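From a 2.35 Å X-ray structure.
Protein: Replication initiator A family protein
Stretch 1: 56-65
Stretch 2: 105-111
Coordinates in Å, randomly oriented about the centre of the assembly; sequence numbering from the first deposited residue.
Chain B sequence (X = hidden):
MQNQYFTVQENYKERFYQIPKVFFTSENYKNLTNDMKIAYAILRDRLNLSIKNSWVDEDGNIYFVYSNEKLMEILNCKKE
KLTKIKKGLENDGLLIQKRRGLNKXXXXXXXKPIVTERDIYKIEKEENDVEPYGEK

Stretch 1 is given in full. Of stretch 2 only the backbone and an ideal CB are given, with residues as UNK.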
# COMPACT_ATOMS: atom_id res chain seq x y z
N VAL B 56 23.17 5.77 -18.03
CA VAL B 56 23.84 7.04 -17.78
C VAL B 56 23.63 7.97 -18.97
O VAL B 56 23.83 7.59 -20.12
CB VAL B 56 25.35 6.85 -17.54
CG1 VAL B 56 26.01 8.19 -17.25
CG2 VAL B 56 25.57 5.88 -16.39
N ASP B 57 23.22 9.18 -18.66
CA ASP B 57 22.95 10.22 -19.64
C ASP B 57 24.22 10.62 -20.39
O ASP B 57 25.33 10.27 -19.98
CB ASP B 57 22.37 11.42 -18.91
CG ASP B 57 21.57 12.29 -19.81
OD1 ASP B 57 21.03 11.76 -20.80
OD2 ASP B 57 21.46 13.49 -19.51
N GLU B 58 24.06 11.36 -21.48
CA GLU B 58 25.22 11.81 -22.26
C GLU B 58 26.08 12.79 -21.46
O GLU B 58 27.26 12.96 -21.75
CB GLU B 58 24.76 12.48 -23.56
CG GLU B 58 24.95 11.63 -24.80
CD GLU B 58 24.00 10.44 -24.86
OE1 GLU B 58 24.16 9.60 -25.77
OE2 GLU B 58 23.09 10.35 -24.00
N ASP B 59 25.48 13.42 -20.45
CA ASP B 59 26.20 14.38 -19.62
C ASP B 59 26.68 13.73 -18.33
O ASP B 59 27.23 14.40 -17.45
CB ASP B 59 25.31 15.57 -19.30
CG ASP B 59 24.79 16.25 -20.55
OD1 ASP B 59 23.98 15.63 -21.26
OD2 ASP B 59 25.18 17.41 -20.81
N GLY B 60 26.47 12.42 -18.21
CA GLY B 60 26.90 11.71 -17.02
C GLY B 60 25.81 11.61 -15.96
O GLY B 60 26.06 11.13 -14.85
N ASN B 61 24.60 12.06 -16.28
CA ASN B 61 23.50 11.99 -15.33
C ASN B 61 22.90 10.59 -15.26
O ASN B 61 22.63 9.97 -16.29
CB ASN B 61 22.41 13.00 -15.69
CG ASN B 61 22.93 14.43 -15.71
OD1 ASN B 61 23.75 14.82 -14.87
ND2 ASN B 61 22.44 15.22 -16.66
N ILE B 62 22.69 10.10 -14.03
CA ILE B 62 22.13 8.78 -13.80
C ILE B 62 20.60 8.83 -13.80
O ILE B 62 20.00 9.68 -13.14
CB ILE B 62 22.61 8.20 -12.44
CG1 ILE B 62 24.14 8.28 -12.37
CG2 ILE B 62 22.18 6.74 -12.31
CD1 ILE B 62 24.71 8.01 -10.98
N TYR B 63 19.97 7.91 -14.53
CA TYR B 63 18.51 7.89 -14.62
C TYR B 63 17.93 6.49 -14.50
O TYR B 63 18.66 5.50 -14.40
CB TYR B 63 18.08 8.53 -15.95
CG TYR B 63 18.61 7.81 -17.18
CD1 TYR B 63 17.99 6.64 -17.65
CD2 TYR B 63 19.74 8.27 -17.86
CE1 TYR B 63 18.49 5.96 -18.76
CE2 TYR B 63 20.25 7.58 -18.96
CZ TYR B 63 19.62 6.43 -19.41
OH TYR B 63 20.12 5.74 -20.49
N PHE B 64 16.60 6.41 -14.48
CA PHE B 64 15.89 5.14 -14.38
C PHE B 64 15.02 4.92 -15.61
O PHE B 64 14.46 5.88 -16.16
CB PHE B 64 14.98 5.12 -13.14
CG PHE B 64 15.72 5.21 -11.85
CD1 PHE B 64 15.53 6.29 -10.99
CD2 PHE B 64 16.60 4.20 -11.47
CE1 PHE B 64 16.20 6.36 -9.77
CE2 PHE B 64 17.28 4.26 -10.25
CZ PHE B 64 17.08 5.34 -9.40
N VAL B 65 14.92 3.66 -16.02
CA VAL B 65 14.12 3.27 -17.17
C VAL B 65 13.22 2.13 -16.71
O VAL B 65 12.98 1.18 -17.45
CB VAL B 65 14.99 2.74 -18.33
CG1 VAL B 65 14.19 2.71 -19.61
CG2 VAL B 65 16.23 3.59 -18.49
N UNK B 105 8.57 2.74 -21.00
CA UNK B 105 8.78 3.28 -19.65
C UNK B 105 9.30 4.72 -19.66
O UNK B 105 10.19 5.06 -20.44
CB UNK B 105 9.76 2.39 -18.88
N UNK B 106 8.73 5.56 -18.81
CA UNK B 106 9.15 6.94 -18.73
C UNK B 106 10.56 7.02 -18.15
O UNK B 106 10.98 6.16 -17.38
CB UNK B 106 8.17 7.75 -17.89
N UNK B 107 11.30 8.05 -18.54
CA UNK B 107 12.65 8.25 -18.04
C UNK B 107 12.55 9.06 -16.75
O UNK B 107 12.02 10.17 -16.76
CB UNK B 107 13.53 8.95 -19.07
N UNK B 108 13.04 8.50 -15.65
CA UNK B 108 13.02 9.18 -14.36
C UNK B 108 14.43 9.56 -13.91
O UNK B 108 15.35 8.73 -13.91
CB UNK B 108 12.35 8.29 -13.31
N UNK B 109 14.59 10.82 -13.52
CA UNK B 109 15.86 11.33 -13.02
C UNK B 109 15.68 11.72 -11.57
O UNK B 109 14.92 12.64 -11.25
CB UNK B 109 16.35 12.52 -13.85
N UNK B 110 16.36 11.00 -10.67
CA UNK B 110 16.28 11.34 -9.26
C UNK B 110 17.19 12.56 -9.13
O UNK B 110 18.21 12.64 -9.82
CB UNK B 110 16.70 10.19 -8.34
N UNK B 111 16.83 13.49 -8.26
CA UNK B 111 17.61 14.71 -8.06
C UNK B 111 18.04 14.88 -6.60
O UNK B 111 17.37 14.42 -5.68
CB UNK B 111 16.80 15.93 -8.51

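The two stretches meet antiparallel through a single bridge between Phe64 and position 108.

At position 105, CA-to-CB points toward stretch 1, and the ideal CB lies 3.7 Å from Val65 O. With phi at -48° and psi at 136°, a proline is permitted, as are small or medium apolar residues. The residue is Pro105, whose CB comes 4.5 Å from Val65 CG1.

Position 106 points away, with nothing of stretch 1 within 5.5 Å of its ideal CB. The choice is hardly restricted; the residue is Asn106.

At position 107, CB points sideways, 4.3 Å from Phe64 O and 5.2 Å from Tyr63 CD1. Extended backbone angles and the apolar surfaces of Tyr63 and Val65 suit valine, isoleucine or leucine. Ile107 reaches both: its CG2 lies 4.0 Å from Tyr63 CD1, and its CD1 lies 4.3 Å from Val65 CG1. Its CA also makes a CA-H...O contact with Phe64 O at 3.5 Å.

Position 108 pairs through its backbone: Phe64 N donates to its O at 2.7 Å, and its N donates to Phe64 O at 3.0 Å; the bonds exclude proline but ask nothing else of the side chain. The ideal CB lies 4.1 Å from Phe64 CB, which favours an apolar residue: leucine, isoleucine, valine or methionine. Leu108 CB lies 4.1 Å from Phe64 CB.

At position 109, CB points sideways, 4.8 Å from Tyr63 CB and 4.7 Å from Ile62 O, while the carboxylate of Asp57 lies farther out, its CG 7.9 Å from the ideal CB. A long side chain could cover Tyr63 CB and approach the acid; an aromatic with a polar tip, or arginine or lysine, would suit. Tyr109 places the face of its ring over Tyr63 CB, a CH-pi contact 3.7 Å from CB to the ring centroid, and receives the edge of the Tyr63 ring in an offset edge-to-face pair. Its OH lies 3.1 Å from Asp57 OD1, and its CE2 is 3.8 Å from Asn61 CB.

At position 110, the ideal CB is 4.1 Å from Phe64 CE1, so leucine, isoleucine, valine or methionine would fit. Leu110 sets its CB against that ring atom at 4.1 Å. A water O bridges its N (2.9 Å) and Ile62 O (2.8 Å).

Position 111 is out of reach and left open by stretch 1; it is Met111.

Stretch 2 (105-111) PNILYLM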
# COMPACT_ATOMS: atom_id res chain seq x y z
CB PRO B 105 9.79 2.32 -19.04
CG PRO B 105 9.43 1.02 -19.68
CD PRO B 105 9.22 1.42 -21.13
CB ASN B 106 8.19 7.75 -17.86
CG ASN B 106 6.78 7.78 -18.41
OD1 ASN B 106 6.57 8.10 -19.59
ND2 ASN B 106 5.80 7.45 -17.57
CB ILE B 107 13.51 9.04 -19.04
CG1 ILE B 107 13.51 8.34 -20.40
CG2 ILE B 107 14.94 9.15 -18.52
CD1 ILE B 107 14.04 6.93 -20.33
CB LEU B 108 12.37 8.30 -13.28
CG LEU B 108 10.84 8.26 -13.16
CD1 LEU B 108 10.25 7.76 -14.46
CD2 LEU B 108 10.43 7.35 -12.01
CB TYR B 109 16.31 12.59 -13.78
CG TYR B 109 16.93 12.34 -15.13
CD1 TYR B 109 16.16 12.39 -16.28
CD2 TYR B 109 18.30 12.10 -15.25
CE1 TYR B 109 16.73 12.20 -17.54
CE2 TYR B 109 18.88 11.90 -16.50
CZ TYR B 109 18.09 11.95 -17.64
OH TYR B 109 18.66 11.75 -18.88
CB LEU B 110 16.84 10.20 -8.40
CG LEU B 110 16.06 9.79 -7.15
CD1 LEU B 110 17.05 9.36 -6.08
CD2 LEU B 110 15.21 10.93 -6.65
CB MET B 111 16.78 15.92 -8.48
CG MET B 111 16.17 15.81 -9.86
SD MET B 111 17.40 15.73 -11.16
CE MET B 111 17.86 17.45 -11.22
O HOH W 1 18.04 8.78 -11.43
O HOH W 2 20.06 12.03 -11.78
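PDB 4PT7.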